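Local coordinates for FERM, ARHGEF and pleckstrin domain-containing protein 2 (PDB 6D2K) that activates RAC1 as a guanine nucleotide exchange factor, acts in semaphorin responses and integrin signalling, and is represented by its FERM domain, at residues R9-V12 / T18-L21; I61-M66 / I70-K75. All coordinates share one frame; numbering follows the deposited sequence.

Interaction 1: R9-V12 / T18-L21; sequences RIRV and TVEL
Arg11 and Leu21 face each other as a non-hydrogen-bonded antiparallel pair, their side chains running side by side on the same face of the sheet. Arg11 is modelled in two conformers; in the one described here Leu21 CD2 packs on its aliphatic stem, 3.5 Å from Arg11 CG, and also reaches NH1. Further out this Arg11 chain bends at chi3 (63°), which swings the guanidinium across to Val19; Val19 CG1 lies under one face of that flat group, near its rim and 3.3 Å from NH2. Arg9 comes to Leu21 from the other side along the strand. Its CG stands anti to the backbone N (chi1 179°) and the chain then bends at chi2 and chi3, so that NE rests 3.6 Å from Leu21 CB while Leu21 CD1 sits in plane at the guanidinium edge; the charge itself is paired with Asp23 through NH1. The two strands form the first hairpin of the ubiquitin-like lobe of the FERM domain, with 19-24 at the sheet margin. Val12 and Glu20 make the hydrogen-bonded pair: Val12 N gives a nearly straight bond to Glu20 O (2.8 Å), and Glu20 N returns one to Val12 O (3.0 Å). On the reverse face Val12 packs on Phe22, and Ile10 on Leu33 of helix 30-41, whereas the Glu20 side chain leads away from the 9-12 strand and touches His40.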
loop_
_atom_site.group_PDB
_atom_site.type_symbol
_atom_site.label_atom_id
_atom_site.label_comp_id
_atom_site.label_asym_id
_atom_site.label_seq_id
_atom_site.Cartn_x
_atom_site.Cartn_y
_atom_site.Cartn_z
ATOM N N ARG A 9 22.784 9.309 -5.539
ATOM C CA ARG A 9 22.348 9.335 -4.146
ATOM C C ARG A 9 20.842 9.209 -4.141
ATOM O O ARG A 9 20.146 10.019 -4.743
ATOM C CB ARG A 9 22.744 10.658 -3.488
ATOM C CG ARG A 9 22.302 10.800 -2.032
ATOM C CD ARG A 9 22.977 9.755 -1.167
ATOM N NE ARG A 9 23.793 10.336 -0.101
ATOM C CZ ARG A 9 25.065 10.700 -0.234
ATOM N NH1 ARG A 9 25.683 10.565 -1.399
ATOM N NH2 ARG A 9 25.721 11.210 0.803
ATOM N N ILE A 10 20.330 8.177 -3.485
ATOM C CA ILE A 10 18.899 7.973 -3.453
ATOM C C ILE A 10 18.402 8.097 -2.017
ATOM O O ILE A 10 18.939 7.459 -1.128
ATOM C CB ILE A 10 18.540 6.594 -4.033
ATOM C CG1 ILE A 10 19.023 6.517 -5.486
ATOM C CG2 ILE A 10 17.043 6.350 -3.957
ATOM C CD1 ILE A 10 18.742 5.210 -6.172
ATOM N N ARG A 11 17.402 8.947 -1.790
ATOM C CA ARG A 11 16.804 9.068 -0.466
ATOM C C ARG A 11 15.660 8.071 -0.335
ATOM O O ARG A 11 14.757 8.046 -1.174
ATOM C CB ARG A 11 16.294 10.490 -0.240
ATOM C CG ARG A 11 17.396 11.550 -0.255
ATOM C CD ARG A 11 16.847 12.966 -0.090
ATOM N NE ARG A 11 16.194 13.174 1.201
ATOM C CZ ARG A 11 16.840 13.306 2.358
ATOM N NH1 ARG A 11 18.167 13.237 2.394
ATOM N NH2 ARG A 11 16.161 13.500 3.482
ATOM N N VAL A 12 15.704 7.243 0.704
ATOM C CA VAL A 12 14.622 6.284 0.918
ATOM C C VAL A 12 13.871 6.638 2.183
ATOM O O VAL A 12 14.432 6.587 3.272
ATOM C CB VAL A 12 15.121 4.828 0.960
ATOM C CG1 VAL A 12 13.963 3.880 1.316
ATOM C CG2 VAL A 12 15.708 4.449 -0.392
ATOM N N THR A 18 11.582 8.210 8.974
ATOM C CA THR A 18 13.009 8.487 8.886
ATOM C C THR A 18 13.485 8.313 7.445
ATOM O O THR A 18 12.842 7.627 6.649
ATOM C CB THR A 18 13.832 7.578 9.802
ATOM O OG1 THR A 18 13.662 6.206 9.425
ATOM C CG2 THR A 18 13.397 7.757 11.245
ATOM N N VAL A 19 14.607 8.944 7.115
ATOM C CA VAL A 19 15.153 8.875 5.761
ATOM C C VAL A 19 16.553 8.281 5.811
ATOM O O VAL A 19 17.376 8.672 6.650
ATOM C CB VAL A 19 15.182 10.261 5.093
ATOM C CG1 VAL A 19 15.799 10.187 3.693
ATOM C CG2 VAL A 19 13.779 10.852 5.016
ATOM N N GLU A 20 16.811 7.312 4.939
ATOM C CA GLU A 20 18.130 6.714 4.811
ATOM C C GLU A 20 18.645 6.963 3.402
ATOM O O GLU A 20 17.873 6.934 2.451
ATOM C CB GLU A 20 18.097 5.218 5.122
ATOM C CG GLU A 20 18.419 4.869 6.569
ATOM C CD GLU A 20 19.861 5.197 6.949
ATOM O OE1 GLU A 20 20.103 6.336 7.387
ATOM O OE2 GLU A 20 20.750 4.327 6.793
ATOM N N LEU A 21 19.944 7.222 3.281
ATOM C CA LEU A 21 20.561 7.541 1.993
ATOM C C LEU A 21 21.297 6.329 1.443
ATOM O O LEU A 21 22.037 5.656 2.173
ATOM C CB LEU A 21 21.530 8.719 2.160
ATOM C CG LEU A 21 20.931 9.954 2.839
ATOM C CD1 LEU A 21 22.023 10.955 3.189
ATOM C CD2 LEU A 21 19.870 10.613 1.968
#

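Interaction 2: I61-M66 / I70-K75; sequences IWLEPM and IRQVRK
The end of strand 60-62 and the irregular chain after it pass the short helix 69-73 with Leu63 and Gln72 nearest in register, their CA atoms 7.2 Å apart, and Arg74 leaves the helix with positive phi (81°). One side chain spans this distance. Gln72 points at the 61-66 backbone and stays extended beyond CG, which carries its amide up to the main chain of Glu64, where both ends of the amide are used. Glu64 N donates to Gln72 OE1 at 2.8 Å, almost straight (175°) and on a lone pair in the carbonyl plane; Gln72 NE2 donates back to Glu64 O at 3.0 Å, this acceptor lying close to the plane of the amide. Two bonds to one residue fix the rotation of the amide and tell its O from its N, much as a neighbouring strand would pair with Glu64. In the ubiquitin-like N-terminal lobe of the FERM domain, this ties the short helix to the segment following strand 60-62, the outermost strand on that side of the sheet. A bridging water donates to Gln72 OE1 (2.6 Å) and to Trp62 O (2.7 Å), giving the amide oxygen a second donor. Leu63 crosses Gln72 at about a right angle and sets CD1 against the amide, 3.7 Å from Gln72 OE1, while its side chain also packs on Leu33 and Leu81. A leucine in place of Gln72 would probably leave Glu64 N and O without their mates across the contact and the water without its second acceptor. Glu64 CB lies beside Gln72 OE1, 3.5 Å away, and the Glu64 carboxylate plane stands 86° from the amide; Glu64 OE2 forms a salt bridge with Lys275, a residue of helix 267-284.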
loop_
_atom_site.group_PDB
_atom_site.type_symbol
_atom_site.label_atom_id
_atom_site.label_comp_id
_atom_site.label_asym_id
_atom_site.label_seq_id
_atom_site.Cartn_x
_atom_site.Cartn_y
_atom_site.Cartn_z
ATOM N N ILE A 61 4.243 4.852 -8.269
ATOM C CA ILE A 61 4.642 3.710 -9.074
ATOM C C ILE A 61 5.733 2.884 -8.371
ATOM O O ILE A 61 6.560 3.421 -7.639
ATOM C CB ILE A 61 5.026 4.128 -10.517
ATOM C CG1 ILE A 61 6.412 3.622 -10.907
ATOM C CG2 ILE A 61 4.898 5.634 -10.703
ATOM C CD1 ILE A 61 6.818 4.008 -12.312
ATOM N N TRP A 62 5.685 1.573 -8.559
ATOM C CA TRP A 62 6.642 0.663 -7.933
ATOM C C TRP A 62 7.974 0.573 -8.666
ATOM O O TRP A 62 8.027 0.515 -9.903
ATOM C CB TRP A 62 6.040 -0.738 -7.855
ATOM C CG TRP A 62 4.869 -0.835 -6.932
ATOM C CD1 TRP A 62 3.556 -0.985 -7.274
ATOM C CD2 TRP A 62 4.911 -0.788 -5.504
ATOM N NE1 TRP A 62 2.772 -1.036 -6.133
ATOM C CE2 TRP A 62 3.590 -0.918 -5.040
ATOM C CE3 TRP A 62 5.945 -0.633 -4.569
ATOM C CZ2 TRP A 62 3.275 -0.894 -3.677
ATOM C CZ3 TRP A 62 5.633 -0.628 -3.227
ATOM C CH2 TRP A 62 4.307 -0.763 -2.795
ATOM N N LEU A 63 9.059 0.550 -7.902
ATOM C CA LEU A 63 10.367 0.246 -8.478
ATOM C C LEU A 63 10.398 -1.199 -8.969
ATOM O O LEU A 63 10.039 -2.115 -8.228
ATOM C CB LEU A 63 11.471 0.482 -7.441
ATOM C CG LEU A 63 12.904 0.363 -7.968
ATOM C CD1 LEU A 63 13.244 1.576 -8.824
ATOM C CD2 LEU A 63 13.875 0.260 -6.823
ATOM N N GLU A 64 10.808 -1.398 -10.223
ATOM C CA GLU A 64 10.898 -2.744 -10.804
ATOM C C GLU A 64 12.272 -3.356 -10.521
ATOM O O GLU A 64 13.299 -2.721 -10.737
ATOM C CB GLU A 64 10.620 -2.699 -12.320
ATOM C CG GLU A 64 9.263 -2.103 -12.685
ATOM C CD GLU A 64 8.943 -2.207 -14.166
ATOM O OE1 GLU A 64 8.655 -3.326 -14.635
ATOM O OE2 GLU A 64 8.970 -1.171 -14.860
ATOM N N PRO A 65 12.301 -4.600 -10.032
ATOM C CA PRO A 65 13.578 -5.181 -9.597
ATOM C C PRO A 65 14.536 -5.519 -10.742
ATOM O O PRO A 65 15.744 -5.547 -10.509
ATOM C CB PRO A 65 13.148 -6.464 -8.876
ATOM C CG PRO A 65 11.805 -6.790 -9.454
ATOM C CD PRO A 65 11.156 -5.463 -9.695
ATOM N N MET A 66 14.007 -5.761 -11.939
ATOM C CA MET A 66 14.809 -6.244 -13.065
ATOM C C MET A 66 15.002 -5.210 -14.167
ATOM O O MET A 66 15.261 -5.560 -15.321
ATOM C CB MET A 66 14.166 -7.491 -13.672
ATOM C CG MET A 66 13.786 -8.545 -12.655
ATOM S SD MET A 66 15.120 -9.707 -12.336
ATOM C CE MET A 66 14.367 -11.228 -12.903
ATOM N N ILE A 70 18.132 4.043 -12.974
ATOM C CA ILE A 70 18.163 5.365 -13.582
ATOM C C ILE A 70 17.079 5.514 -14.665
ATOM O O ILE A 70 16.524 6.597 -14.849
ATOM C CB ILE A 70 19.573 5.685 -14.138
ATOM C CG1 ILE A 70 19.889 7.186 -14.034
ATOM C CG2 ILE A 70 19.739 5.130 -15.545
ATOM C CD1 ILE A 70 18.958 8.081 -14.800
ATOM N N ARG A 71 16.759 4.422 -15.355
ATOM C CA ARG A 71 15.727 4.441 -16.387
ATOM C C ARG A 71 14.311 4.559 -15.822
ATOM O O ARG A 71 13.372 4.916 -16.538
ATOM C CB ARG A 71 15.835 3.206 -17.264
ATOM N N GLN A 72 14.163 4.238 -14.542
ATOM C CA GLN A 72 12.893 4.346 -13.835
ATOM C C GLN A 72 12.730 5.680 -13.104
ATOM O O GLN A 72 11.687 6.321 -13.185
ATOM C CB GLN A 72 12.789 3.212 -12.812
ATOM C CG GLN A 72 12.936 1.827 -13.423
ATOM C CD GLN A 72 12.609 0.740 -12.424
ATOM O OE1 GLN A 72 11.496 0.687 -11.907
ATOM N NE2 GLN A 72 13.575 -0.129 -12.147
ATOM N N VAL A 73 13.758 6.105 -12.388
ATOM C CA VAL A 73 13.606 7.307 -11.566
ATOM C C VAL A 73 13.950 8.627 -12.299
ATOM O O VAL A 73 13.230 9.617 -12.163
ATOM C CB VAL A 73 14.310 7.163 -10.194
ATOM C CG1 VAL A 73 13.629 6.064 -9.372
ATOM C CG2 VAL A 73 15.775 6.836 -10.378
ATOM N N ARG A 74 15.032 8.628 -13.074
ATOM C CA ARG A 74 15.345 9.729 -13.999
ATOM C C ARG A 74 15.999 10.957 -13.369
ATOM O O ARG A 74 16.470 11.848 -14.083
ATOM C CB ARG A 74 14.092 10.175 -14.768
ATOM C CG ARG A 74 13.330 9.047 -15.435
ATOM C CD ARG A 74 14.293 8.023 -16.012
ATOM N NE ARG A 74 14.506 8.125 -17.458
ATOM C CZ ARG A 74 14.556 9.258 -18.156
ATOM N NH1 ARG A 74 14.766 9.210 -19.465
ATOM N NH2 ARG A 74 14.405 10.437 -17.565
ATOM N N LYS A 75 16.012 11.018 -12.044
ATOM C CA LYS A 75 16.553 12.176 -11.351
ATOM C C LYS A 75 17.886 11.828 -10.703
ATOM O O LYS A 75 17.925 11.393 -9.553
ATOM C CB LYS A 75 15.556 12.650 -10.298
ATOM C CG LYS A 75 14.180 12.905 -10.866
ATOM C CD LYS A 75 13.170 13.186 -9.777
ATOM C CE LYS A 75 11.788 13.417 -10.367
ATOM N NZ LYS A 75 10.790 13.786 -9.325
HETATM O O HOH W 1 9.203 1.925 -11.860
#

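How the interactions relate
Both contacts reach the five-stranded sheet of the ubiquitin-like lobe, at different margins: interaction 1 pairs outermost strand 19-24 with 8-13, and interaction 2 follows on from outermost strand 60-62. Their centres lie about 15 Å apart and their nearest atoms about 5 Å, so they do not touch directly. They meet through shared neighbours instead. Leu33 of helix 30-41 is packed by Ile10 from the hairpin and by Leu63 from 61-66, and both also touch Leu81 of strand 79-85; Ala79 likewise receives Ile10 and Val73. Along the chain, interaction 1 is complete before interaction 2 begins.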